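Local coordinates for putative oxidoreductase (Magnetospirillum magnetotacticum, PDB 3C1A), which is a putative oxidoreductase that probably binds NAD(P) through its Rossmann fold, as in other members of the GFO/IDH/MocA family, though its substrate is unknown, at residues 85-90 and 113-118; 93-98 and 285-290; 167-172 and 191-196; 179-184 and 301-306; 185-190 and 307-312. All coordinates share one frame; numbering follows the deposited sequence.

Interaction 1 (85-90 and 113-118); sequences ITLAAI and AAAAKA
The carbonyl oxygen of A115 is shared between two kinds of neighbour: it accepts a hydrogen bond from the hydroxyl of T119, one turn on, and methyl CG2 of I90 rests 3.6 Å from the same A115 O. No hydrogen bond joins the two segments themselves, and everything else between them is apolar. Helices 82-91 and 106-119, neighbours in the Rossmann domain, run side by side with 7° between their directions and segment axes 9.8 Å apart. I90 does most of the bridging. With chi1 at -69°, CG1 stands beside the backbone N while CG2 is anti to it, and the two branches meet neighbouring parts of the facing backbone. CG2 comes alongside A115, 3.9 Å from A115 CB, and CD1 reaches on to lie 4.0 Å from A116 N. L87, one turn back and partly exposed, adds its terminal methyl CD2, 3.6 Å from A115 CB. The alanines suit their side of the contact: a single methyl lets I90 come down upon the peptide groups. An alanine in place of I90 would probably leave a gap above A115 and A116 and weaken the contact with V121. With methyl groups meeting one another and the helix backbone, the contact probably depends on fit and exclusion of water rather than on directional bonds.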
# COMPACT_ATOMS: atom_id res chain seq x y z
N ILE A 85 8.51 -11.46 -11.37
CA ILE A 85 7.18 -11.68 -11.97
C ILE A 85 6.72 -10.42 -12.70
O ILE A 85 6.16 -10.52 -13.80
CB ILE A 85 6.15 -12.09 -10.92
CG1 ILE A 85 6.61 -13.34 -10.17
CG2 ILE A 85 4.79 -12.33 -11.54
CD1 ILE A 85 5.60 -13.80 -9.16
N THR A 86 6.98 -9.26 -12.11
CA THR A 86 6.65 -7.97 -12.74
C THR A 86 7.38 -7.75 -14.06
O THR A 86 6.79 -7.36 -15.03
CB THR A 86 6.92 -6.77 -11.77
OG1 THR A 86 6.19 -6.95 -10.54
CG2 THR A 86 6.54 -5.47 -12.40
N LEU A 87 8.68 -7.96 -14.07
CA LEU A 87 9.44 -7.90 -15.30
C LEU A 87 8.91 -8.83 -16.39
O LEU A 87 8.89 -8.43 -17.54
CB LEU A 87 10.89 -8.19 -15.01
CG LEU A 87 11.58 -7.06 -14.23
CD1 LEU A 87 12.93 -7.59 -13.65
CD2 LEU A 87 11.76 -5.82 -15.12
N ALA A 88 8.47 -10.04 -16.02
CA ALA A 88 7.89 -11.01 -16.97
C ALA A 88 6.57 -10.53 -17.49
O ALA A 88 6.30 -10.65 -18.67
CB ALA A 88 7.72 -12.35 -16.32
N ALA A 89 5.74 -10.00 -16.61
CA ALA A 89 4.46 -9.45 -17.02
C ALA A 89 4.60 -8.26 -17.97
O ALA A 89 3.94 -8.22 -19.00
CB ALA A 89 3.62 -9.05 -15.76
N ILE A 90 5.51 -7.34 -17.65
CA ILE A 90 5.80 -6.17 -18.50
C ILE A 90 6.28 -6.61 -19.87
O ILE A 90 5.82 -6.07 -20.88
CB ILE A 90 6.89 -5.25 -17.85
CG1 ILE A 90 6.33 -4.55 -16.58
CG2 ILE A 90 7.34 -4.18 -18.83
CD1 ILE A 90 7.41 -3.90 -15.68
N ALA A 113 10.98 -0.05 -12.88
CA ALA A 113 10.83 1.30 -13.46
C ALA A 113 11.31 1.42 -14.92
O ALA A 113 10.60 1.96 -15.77
CB ALA A 113 11.59 2.34 -12.59
N ALA A 114 12.51 0.92 -15.18
CA ALA A 114 13.12 0.97 -16.51
C ALA A 114 12.34 0.17 -17.56
O ALA A 114 12.18 0.63 -18.69
CB ALA A 114 14.57 0.49 -16.43
N ALA A 115 11.86 -1.02 -17.19
CA ALA A 115 11.09 -1.86 -18.10
C ALA A 115 9.70 -1.26 -18.44
O ALA A 115 9.28 -1.28 -19.60
CB ALA A 115 10.95 -3.29 -17.53
N ALA A 116 9.03 -0.73 -17.43
CA ALA A 116 7.79 0.02 -17.59
C ALA A 116 7.98 1.22 -18.55
O ALA A 116 7.19 1.42 -19.45
CB ALA A 116 7.31 0.52 -16.20
N LYS A 117 9.05 1.98 -18.35
CA LYS A 117 9.42 3.08 -19.24
C LYS A 117 9.67 2.59 -20.70
O LYS A 117 9.08 3.15 -21.66
CB LYS A 117 10.69 3.74 -18.72
CG LYS A 117 11.16 4.95 -19.49
CD LYS A 117 12.44 5.51 -18.86
CE LYS A 117 12.95 6.73 -19.61
NZ LYS A 117 11.87 7.74 -19.70
N ALA A 118 10.52 1.57 -20.84
CA ALA A 118 10.93 1.08 -22.17
C ALA A 118 9.75 0.48 -22.94
O ALA A 118 9.68 0.60 -24.15
CB ALA A 118 12.06 0.08 -22.06

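Interaction 2 (93-98 and 285-290); sequences GKAVLV and RLFAGA
Strand 95-98, presenting A95 and L97 to F287, runs almost antiparallel to helix 285-290, at 166°, with the segment axes 9.7 Å apart. F287 carries nearly the whole contact. Its CG is anti to the backbone N (chi1 170°), which sends the ring out from the helix to the strand. L97 CB sits over one face in a CH-pi contact, 3.6 Å from the ring centroid and only 5° off the normal, so the methylene is almost exactly above the middle. The far end of the ring meets peptide groups: F287 CZ is 3.5 Å from L97 N, and CE1 lies 3.5 Å from V96 O, which approaches obliquely. At the edge, near the ring plane, A95 O is 4.0 Å from CZ, while A95 CB is small enough to let the ring in. A phenylalanine fits here because a flat ring can slide against a strand backbone and still offer a face to an aliphatic group. A serine in place of F287 would probably leave L97 CB without its ring and open a gap against the strand. V96 points the other way, to A89 of helix 82-91, so the two helices cover opposite faces of the parallel sheet. Strand 95-99 lies between strands 72-76 and 123-126, and F287 also touches A72, at the start of strand 72-76, and M122, just before strand 123-126.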
# COMPACT_ATOMS: atom_id res chain seq x y z
N GLY A 93 3.61 -7.46 -22.13
CA GLY A 93 2.61 -6.46 -22.43
C GLY A 93 1.38 -6.42 -21.53
O GLY A 93 0.42 -5.77 -21.86
N LYS A 94 1.43 -7.07 -20.36
CA LYS A 94 0.27 -7.06 -19.46
C LYS A 94 0.45 -6.05 -18.35
O LYS A 94 1.49 -6.05 -17.67
CB LYS A 94 0.02 -8.42 -18.85
CG LYS A 94 -0.45 -9.40 -19.89
CD LYS A 94 -0.09 -10.77 -19.53
CE LYS A 94 -0.77 -11.78 -20.47
NZ LYS A 94 -0.67 -11.42 -21.89
N ALA A 95 -0.56 -5.22 -18.16
CA ALA A 95 -0.60 -4.30 -17.04
C ALA A 95 -0.51 -5.02 -15.70
O ALA A 95 -1.04 -6.14 -15.55
CB ALA A 95 -1.87 -3.50 -17.07
N VAL A 96 0.15 -4.35 -14.73
CA VAL A 96 0.49 -4.98 -13.43
C VAL A 96 -0.01 -4.14 -12.27
O VAL A 96 0.20 -2.93 -12.27
CB VAL A 96 2.03 -5.18 -13.25
CG1 VAL A 96 2.31 -5.66 -11.87
CG2 VAL A 96 2.63 -6.16 -14.32
N LEU A 97 -0.69 -4.79 -11.33
CA LEU A 97 -0.96 -4.25 -9.99
C LEU A 97 -0.22 -5.12 -9.02
O LEU A 97 -0.55 -6.31 -8.89
CB LEU A 97 -2.47 -4.29 -9.66
CG LEU A 97 -2.84 -3.76 -8.25
CD1 LEU A 97 -2.50 -2.26 -8.02
CD2 LEU A 97 -4.34 -4.02 -7.99
N VAL A 98 0.87 -4.59 -8.43
CA VAL A 98 1.69 -5.37 -7.52
C VAL A 98 1.56 -4.90 -6.10
O VAL A 98 1.53 -3.70 -5.81
CB VAL A 98 3.17 -5.34 -7.94
CG1 VAL A 98 3.61 -3.93 -8.07
CG2 VAL A 98 3.98 -6.15 -6.96
N ARG A 285 -11.09 -1.89 -8.61
CA ARG A 285 -12.03 -1.27 -9.56
C ARG A 285 -11.36 -0.24 -10.46
O ARG A 285 -11.46 -0.32 -11.68
CB ARG A 285 -13.20 -0.62 -8.81
CG ARG A 285 -14.29 -0.05 -9.73
CD ARG A 285 -15.40 0.65 -8.98
NE ARG A 285 -14.89 1.64 -8.06
CZ ARG A 285 -14.58 2.88 -8.40
NH1 ARG A 285 -14.75 3.30 -9.64
NH2 ARG A 285 -14.11 3.71 -7.48
N LEU A 286 -10.65 0.71 -9.87
CA LEU A 286 -9.90 1.70 -10.63
C LEU A 286 -8.85 1.08 -11.54
O LEU A 286 -8.74 1.45 -12.72
CB LEU A 286 -9.23 2.70 -9.70
CG LEU A 286 -10.23 3.64 -9.00
CD1 LEU A 286 -9.42 4.52 -8.02
CD2 LEU A 286 -11.06 4.43 -10.02
N PHE A 287 -8.07 0.15 -11.02
CA PHE A 287 -7.01 -0.50 -11.79
C PHE A 287 -7.64 -1.18 -13.00
O PHE A 287 -7.25 -0.91 -14.11
CB PHE A 287 -6.22 -1.51 -10.95
CG PHE A 287 -5.29 -2.36 -11.74
CD1 PHE A 287 -4.07 -1.85 -12.21
CD2 PHE A 287 -5.60 -3.69 -12.02
CE1 PHE A 287 -3.21 -2.64 -12.99
CE2 PHE A 287 -4.70 -4.51 -12.78
CZ PHE A 287 -3.55 -4.00 -13.27
N ALA A 288 -8.66 -2.00 -12.79
CA ALA A 288 -9.28 -2.72 -13.92
C ALA A 288 -9.79 -1.71 -14.93
O ALA A 288 -9.67 -1.91 -16.15
CB ALA A 288 -10.37 -3.68 -13.46
N GLY A 289 -10.30 -0.59 -14.43
CA GLY A 289 -10.81 0.49 -15.27
C GLY A 289 -9.79 1.25 -16.09
O GLY A 289 -10.14 1.88 -17.09
N ALA A 290 -8.53 1.19 -15.70
CA ALA A 290 -7.48 1.87 -16.40
C ALA A 290 -6.75 0.97 -17.41
O ALA A 290 -5.95 1.45 -18.21
CB ALA A 290 -6.56 2.51 -15.42

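Interaction 3 (167-172 and 191-196); sequences PMLWDW and TSASWA
This is an apolar helix-on-sheet contact in the C-terminal domain, where the first turn of helix 168-184 meets strand 190-201, an outermost strand of the mixed sheet. M168, a selenomethionine, and W195 make the tighter pair. The terminal methyl CE of M168 lies 3.7 Å from W195 CH2 and equally close to CZ3, so CE meets the CZ3-CH2 bond at the far end of the six-membered ring, obliquely. M168 starts out extended and bends only at its last torsion, chi3 68°, which turns CE toward the indole, and the two side chains slide past each other in opposite directions. The indole of W195 is brought back toward the helix with CG beside the backbone N (chi1 -71°). A long, flexible, unbranched chain suits this place, for it can reach a ring that starts some way off and settle against its far end. Two residues earlier in the strand, A193 CB is approached by L169 CD1 at 4.2 Å, and the small alanine leaves room for the branched leucine. M168 is also used at its base: CG lies 3.8 Å above the plane of the W172 ring, toward its rim. P167 occupies the N-cap position that begins the helix. Around the pair, M168 and W195 both touch V209 of strand 204-215, A193 meets L211 of that strand, and L169 leans on L311 of helix 301-314.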
# COMPACT_ATOMS: atom_id res chain seq x y z
N PRO A 167 10.46 -7.95 7.21
CA PRO A 167 10.58 -7.04 8.34
C PRO A 167 9.48 -6.03 8.39
O PRO A 167 9.13 -5.45 7.35
CB PRO A 167 11.92 -6.32 8.08
CG PRO A 167 12.64 -7.23 7.23
CD PRO A 167 11.65 -7.86 6.36
N MSE A 168 8.93 -5.83 9.60
CA MSE A 168 7.88 -4.84 9.90
C MSE A 168 8.17 -3.48 9.23
O MSE A 168 7.28 -2.88 8.67
CB MSE A 168 7.77 -4.66 11.43
CG MSE A 168 6.88 -3.56 11.85
SE MSE A 168 6.65 -3.50 13.74
CE MSE A 168 8.53 -2.93 14.19
N LEU A 169 9.42 -3.01 9.26
CA LEU A 169 9.78 -1.69 8.68
C LEU A 169 9.30 -1.65 7.22
O LEU A 169 8.69 -0.68 6.77
CB LEU A 169 11.30 -1.45 8.76
CG LEU A 169 11.88 -0.06 8.45
CD1 LEU A 169 12.92 0.38 9.53
CD2 LEU A 169 12.46 0.03 7.04
N TRP A 170 9.55 -2.73 6.48
CA TRP A 170 9.22 -2.78 5.06
C TRP A 170 7.76 -3.01 4.87
O TRP A 170 7.11 -2.26 4.14
CB TRP A 170 10.00 -3.87 4.36
CG TRP A 170 11.41 -3.44 4.14
CD1 TRP A 170 12.43 -3.45 5.05
CD2 TRP A 170 11.93 -2.84 2.95
NE1 TRP A 170 13.57 -2.93 4.49
CE2 TRP A 170 13.29 -2.55 3.20
CE3 TRP A 170 11.39 -2.54 1.71
CZ2 TRP A 170 14.11 -1.98 2.24
CZ3 TRP A 170 12.21 -1.96 0.76
CH2 TRP A 170 13.55 -1.70 1.02
N ASP A 171 7.26 -4.06 5.50
CA ASP A 171 5.88 -4.50 5.32
C ASP A 171 4.89 -3.44 5.80
O ASP A 171 4.10 -2.94 5.01
CB ASP A 171 5.72 -5.85 6.04
CG ASP A 171 4.36 -6.48 5.88
OD1 ASP A 171 3.54 -6.07 5.02
OD2 ASP A 171 4.11 -7.44 6.64
N TRP A 172 4.93 -3.07 7.08
CA TRP A 172 4.04 -2.02 7.58
C TRP A 172 4.52 -0.65 7.15
O TRP A 172 3.73 0.19 6.85
CB TRP A 172 3.97 -2.03 9.11
CG TRP A 172 3.48 -3.32 9.74
CD1 TRP A 172 3.39 -4.56 9.15
CD2 TRP A 172 3.07 -3.49 11.10
NE1 TRP A 172 2.92 -5.48 10.07
CE2 TRP A 172 2.72 -4.85 11.26
CE3 TRP A 172 2.92 -2.63 12.18
CZ2 TRP A 172 2.25 -5.36 12.47
CZ3 TRP A 172 2.48 -3.14 13.37
CH2 TRP A 172 2.17 -4.49 13.52
N THR A 191 16.02 10.89 6.34
CA THR A 191 15.27 9.72 6.78
C THR A 191 16.14 8.98 7.80
O THR A 191 17.33 8.73 7.54
CB THR A 191 15.03 8.76 5.63
OG1 THR A 191 14.59 9.49 4.49
CG2 THR A 191 14.00 7.74 6.00
N SER A 192 15.57 8.69 8.95
CA SER A 192 16.22 7.87 9.97
C SER A 192 15.20 7.06 10.74
O SER A 192 14.02 7.39 10.76
CB SER A 192 17.01 8.74 10.94
OG SER A 192 16.17 9.64 11.62
N ALA A 193 15.65 5.98 11.36
CA ALA A 193 14.77 5.10 12.12
C ALA A 193 15.35 4.93 13.52
O ALA A 193 16.57 4.81 13.69
CB ALA A 193 14.64 3.75 11.44
N SER A 194 14.47 4.97 14.49
CA SER A 194 14.84 4.87 15.89
C SER A 194 14.00 3.81 16.57
O SER A 194 12.77 3.92 16.66
CB SER A 194 14.67 6.20 16.61
OG SER A 194 15.30 6.16 17.88
N TRP A 195 14.71 2.79 17.06
CA TRP A 195 14.10 1.67 17.75
C TRP A 195 14.07 1.94 19.24
O TRP A 195 15.11 2.04 19.89
CB TRP A 195 14.88 0.39 17.50
CG TRP A 195 14.73 -0.11 16.10
CD1 TRP A 195 15.46 0.25 15.03
CD2 TRP A 195 13.77 -1.05 15.63
NE1 TRP A 195 15.03 -0.40 13.91
CE2 TRP A 195 13.98 -1.21 14.25
CE3 TRP A 195 12.75 -1.78 16.23
CZ2 TRP A 195 13.23 -2.07 13.48
CZ3 TRP A 195 12.01 -2.62 15.48
CH2 TRP A 195 12.24 -2.77 14.11
N ALA A 196 12.87 2.05 19.78
CA ALA A 196 12.66 2.18 21.21
C ALA A 196 12.93 0.87 21.95
O ALA A 196 13.47 0.86 23.08
CB ALA A 196 11.20 2.63 21.47

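Interaction 4 (179-184 and 301-306); sequences MVLDLM and LELGLR
Two helices of a two-domain GFO/IDH/MocA-type fold pack together here: the end of helix 168-184, from the C-terminal domain, and the start of helix 301-314, the last helix of the chain. Helix 301-314 is placed between the domains, since L301 and L305 on its other side lie against helix 106-119 of the Rossmann part, touching A116 and A109 among others. L181 is the central residue of the contact. Its CG stands beside the backbone N (chi1 -56°), and the chain passes R306 in the opposite direction. Methyl CD1 reaches the base of the arginine, 3.9 Å from R306 CB, and also lies over one face of the guanidinium group. At the other end, R306 NH2 comes to 3.8 Å from L181 CB. Leucine suits this place because it fills the apolar bed between the helices and also offers a methyl to the flat, weakly hydrated face of an arginine. L303 completes the apolar part, its CD1 3.9 Å from L181 CB. The guanidinium gets its charge partner from the next loop, where D187 forms a salt bridge with R306 NE. A bend at chi3 (53°) turns the guanidinium toward helix 168-184. A water appears to link the helices there: it lies at the edge of the guanidinium, in its plane, and accepts from R306 NH1 at 3.1 Å, while its contact with L181 O, at 2.5 Å, is too short to be certain.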
# COMPACT_ATOMS: atom_id res chain seq x y z
N MSE A 179 1.89 7.08 2.19
CA MSE A 179 0.96 8.12 2.61
C MSE A 179 1.70 9.46 2.80
O MSE A 179 1.28 10.49 2.26
CB MSE A 179 0.23 7.66 3.87
CG MSE A 179 -0.74 8.64 4.44
SE MSE A 179 0.07 9.92 5.66
CE MSE A 179 0.41 8.74 7.11
N VAL A 180 2.83 9.42 3.49
CA VAL A 180 3.63 10.63 3.73
C VAL A 180 4.16 11.26 2.43
O VAL A 180 3.95 12.44 2.19
CB VAL A 180 4.73 10.37 4.76
CG1 VAL A 180 5.55 11.61 4.97
CG2 VAL A 180 4.11 9.97 6.13
N LEU A 181 4.79 10.46 1.58
CA LEU A 181 5.22 10.92 0.25
C LEU A 181 4.08 11.43 -0.63
O LEU A 181 4.24 12.44 -1.34
CB LEU A 181 6.02 9.86 -0.49
CG LEU A 181 7.28 9.24 0.14
CD1 LEU A 181 7.98 8.23 -0.82
CD2 LEU A 181 8.29 10.27 0.59
N ASP A 182 2.93 10.77 -0.59
CA ASP A 182 1.74 11.23 -1.32
C ASP A 182 1.24 12.60 -0.82
O ASP A 182 0.98 13.51 -1.62
CB ASP A 182 0.62 10.23 -1.27
CG ASP A 182 -0.55 10.65 -2.12
OD1 ASP A 182 -0.36 10.86 -3.35
OD2 ASP A 182 -1.66 10.78 -1.55
N LEU A 183 1.17 12.76 0.49
CA LEU A 183 0.87 14.05 1.14
C LEU A 183 1.84 15.16 0.80
O LEU A 183 1.41 16.26 0.48
CB LEU A 183 0.84 13.89 2.66
CG LEU A 183 0.52 15.10 3.57
CD1 LEU A 183 -0.86 15.64 3.22
CD2 LEU A 183 0.61 14.80 5.09
N MSE A 184 3.14 14.89 0.91
CA MSE A 184 4.15 15.96 0.85
C MSE A 184 4.53 16.34 -0.57
O MSE A 184 5.03 17.41 -0.78
CB MSE A 184 5.41 15.61 1.62
CG MSE A 184 5.24 15.40 3.11
SE MSE A 184 4.36 16.86 4.06
CE MSE A 184 5.95 17.95 4.41
N LEU A 301 3.89 3.30 -10.13
CA LEU A 301 5.16 2.64 -9.98
C LEU A 301 6.26 3.56 -9.41
O LEU A 301 7.09 3.12 -8.58
CB LEU A 301 5.59 2.13 -11.35
CG LEU A 301 6.93 1.41 -11.41
CD1 LEU A 301 7.03 0.31 -10.37
CD2 LEU A 301 7.06 0.87 -12.81
N GLU A 302 6.31 4.80 -9.89
CA GLU A 302 7.36 5.75 -9.43
C GLU A 302 7.25 6.01 -7.94
O GLU A 302 8.25 6.15 -7.24
CB GLU A 302 7.26 7.09 -10.16
CG GLU A 302 8.42 8.04 -9.83
CD GLU A 302 9.78 7.34 -9.97
OE1 GLU A 302 9.98 6.62 -10.99
OE2 GLU A 302 10.61 7.48 -9.04
N LEU A 303 6.05 6.09 -7.44
CA LEU A 303 5.86 6.21 -6.01
C LEU A 303 6.33 4.97 -5.26
O LEU A 303 6.95 5.11 -4.23
CB LEU A 303 4.40 6.51 -5.67
CG LEU A 303 4.06 6.81 -4.20
CD1 LEU A 303 4.81 8.00 -3.67
CD2 LEU A 303 2.54 7.03 -4.01
N GLY A 304 6.05 3.78 -5.80
CA GLY A 304 6.54 2.53 -5.19
C GLY A 304 8.06 2.52 -5.13
O GLY A 304 8.66 2.10 -4.12
N LEU A 305 8.68 3.01 -6.19
CA LEU A 305 10.14 3.09 -6.20
C LEU A 305 10.67 4.05 -5.10
O LEU A 305 11.64 3.74 -4.38
CB LEU A 305 10.64 3.47 -7.59
CG LEU A 305 12.10 3.91 -7.76
CD1 LEU A 305 13.11 2.88 -7.25
CD2 LEU A 305 12.33 4.16 -9.21
N ARG A 306 10.03 5.20 -4.99
CA ARG A 306 10.46 6.22 -4.02
C ARG A 306 10.27 5.71 -2.58
O ARG A 306 11.08 6.01 -1.72
CB ARG A 306 9.69 7.52 -4.23
CG ARG A 306 9.98 8.19 -5.56
CD ARG A 306 8.91 9.23 -5.90
NE ARG A 306 8.73 10.17 -4.81
CZ ARG A 306 7.62 10.83 -4.53
NH1 ARG A 306 6.56 10.74 -5.32
NH2 ARG A 306 7.58 11.65 -3.49
O HOH W 1 4.63 12.65 -3.84

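Interaction 5 (185-190 and 307-312); sequences GRDPDS and VVRVLG
D187 holds its carboxylate carbon beside its own backbone N (chi1 -76°), while R309 starts out extended and bends at chi3 (-62°), and the two torsions bring opposite charges near each other across the gap. D187 OD2 remains 4.1 Å from R309 NH1, beyond a salt bridge, with the side chains crossing at about a right angle and the carboxylate and guanidinium planes 55° apart. Such an approach would probably give no more than a mild electrostatic pull, and the firmer partner of D187 is R306, which takes OD1 from the preceding turn of the same helix. The apolar half is P188 on V310: CG and CD of the proline ring each lie 4.1 Å from V310 CG2. A rigid ring against a beta-branched residue is apt for a loop, since neither side chain has much freedom to lose. The loop is tightened from within by R186. Its NE and NH2 both reach D187 O, side-on, at 3.1 and 3.0 Å, and the NH2 of R186 also forms a weak, salt-bridging bond to D189 OD1 at 2.9 Å. G185, with positive phi, ends the preceding helix. The loop thus carries the chain from helix 168-184 into strand 190-201, where D189 and S190 form a classic beta bulge opposite A214; P188 packs on L181 of that helix and on L213 and F215 of strand 204-215, while R309 reaches L106 and E110 of helix 106-119.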
# COMPACT_ATOMS: atom_id res chain seq x y z
N GLY A 185 4.33 15.45 -1.54
CA GLY A 185 4.60 15.75 -2.95
C GLY A 185 6.06 15.78 -3.34
O GLY A 185 6.41 16.26 -4.41
N ARG A 186 6.91 15.25 -2.48
CA ARG A 186 8.35 15.30 -2.68
C ARG A 186 9.00 14.28 -1.81
O ARG A 186 8.35 13.68 -0.95
CB ARG A 186 8.89 16.69 -2.31
CG ARG A 186 8.42 17.18 -0.96
CD ARG A 186 9.25 18.35 -0.40
NE ARG A 186 10.54 17.85 0.03
CZ ARG A 186 11.40 18.47 0.82
NH1 ARG A 186 11.17 19.69 1.32
NH2 ARG A 186 12.53 17.85 1.12
N ASP A 187 10.30 14.11 -1.98
CA ASP A 187 11.05 13.18 -1.17
C ASP A 187 11.66 13.87 0.07
O ASP A 187 11.95 15.05 0.06
CB ASP A 187 12.17 12.56 -2.00
CG ASP A 187 11.66 11.49 -2.96
OD1 ASP A 187 10.55 10.95 -2.77
OD2 ASP A 187 12.40 11.18 -3.92
N PRO A 188 11.91 13.11 1.12
CA PRO A 188 12.51 13.73 2.30
C PRO A 188 13.97 14.18 2.13
O PRO A 188 14.73 13.57 1.37
CB PRO A 188 12.37 12.65 3.39
CG PRO A 188 12.23 11.35 2.62
CD PRO A 188 11.55 11.70 1.33
N ASP A 189 14.33 15.24 2.84
CA ASP A 189 15.72 15.72 2.96
C ASP A 189 16.51 14.76 3.79
O ASP A 189 17.70 14.63 3.59
CB ASP A 189 15.78 17.06 3.71
CG ASP A 189 14.96 18.10 3.06
OD1 ASP A 189 15.22 18.41 1.89
OD2 ASP A 189 14.03 18.60 3.72
N SER A 190 15.86 14.17 4.79
CA SER A 190 16.47 13.11 5.59
C SER A 190 15.47 12.08 6.10
O SER A 190 14.27 12.37 6.27
CB SER A 190 17.24 13.71 6.77
OG SER A 190 16.35 14.40 7.60
N VAL A 307 9.18 4.96 -2.34
CA VAL A 307 8.92 4.30 -1.03
C VAL A 307 10.04 3.31 -0.71
O VAL A 307 10.49 3.25 0.44
CB VAL A 307 7.63 3.51 -1.03
CG1 VAL A 307 7.52 2.63 0.21
CG2 VAL A 307 6.36 4.49 -1.21
N VAL A 308 10.42 2.50 -1.71
CA VAL A 308 11.54 1.54 -1.55
C VAL A 308 12.85 2.25 -1.21
O VAL A 308 13.67 1.75 -0.39
CB VAL A 308 11.73 0.62 -2.79
CG1 VAL A 308 13.09 -0.15 -2.74
CG2 VAL A 308 10.62 -0.41 -2.91
N ARG A 309 13.05 3.42 -1.80
CA ARG A 309 14.27 4.19 -1.52
C ARG A 309 14.33 4.63 -0.06
O ARG A 309 15.33 4.47 0.61
CB ARG A 309 14.40 5.40 -2.45
CG ARG A 309 15.69 6.18 -2.18
CD ARG A 309 15.93 7.31 -3.15
NE ARG A 309 16.08 6.84 -4.51
CZ ARG A 309 15.17 7.01 -5.47
NH1 ARG A 309 14.03 7.64 -5.22
NH2 ARG A 309 15.41 6.54 -6.68
N VAL A 310 13.22 5.13 0.45
CA VAL A 310 13.17 5.61 1.81
C VAL A 310 13.30 4.42 2.78
O VAL A 310 13.95 4.53 3.82
CB VAL A 310 11.81 6.31 2.10
CG1 VAL A 310 11.66 6.62 3.58
CG2 VAL A 310 11.63 7.57 1.27
N LEU A 311 12.65 3.30 2.48
CA LEU A 311 12.69 2.18 3.41
C LEU A 311 14.11 1.66 3.55
O LEU A 311 14.55 1.36 4.67
CB LEU A 311 11.75 1.08 2.96
CG LEU A 311 10.29 1.46 3.11
CD1 LEU A 311 9.47 0.37 2.52
CD2 LEU A 311 10.00 1.67 4.60
N GLY A 312 14.83 1.58 2.43
CA GLY A 312 16.24 1.21 2.45
C GLY A 312 17.13 2.17 3.22
O GLY A 312 18.07 1.72 3.89

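Overall arrangement
Interactions 2 and 4 are buried, whereas interactions 1, 3 and 5 are only partly so. Interaction 1 lies in the Rossmann part, and interaction 2 sets a late helix, 279-290, against its sheet; they meet through helix 82-91 against strand 95-99, one joining helices along a face of the sheet, the other an aromatic wedge on the opposite face. Interactions 3 and 4 share helix 168-184, and interactions 4 and 5 share helix 301-314, their centres about 8 Å apart and tied by a salt bridge. Interaction 4 also touches interaction 1, so the last helix connects the domains. Methyl packing prevails in 1 and 3, while water and charges enter at 4 and 5.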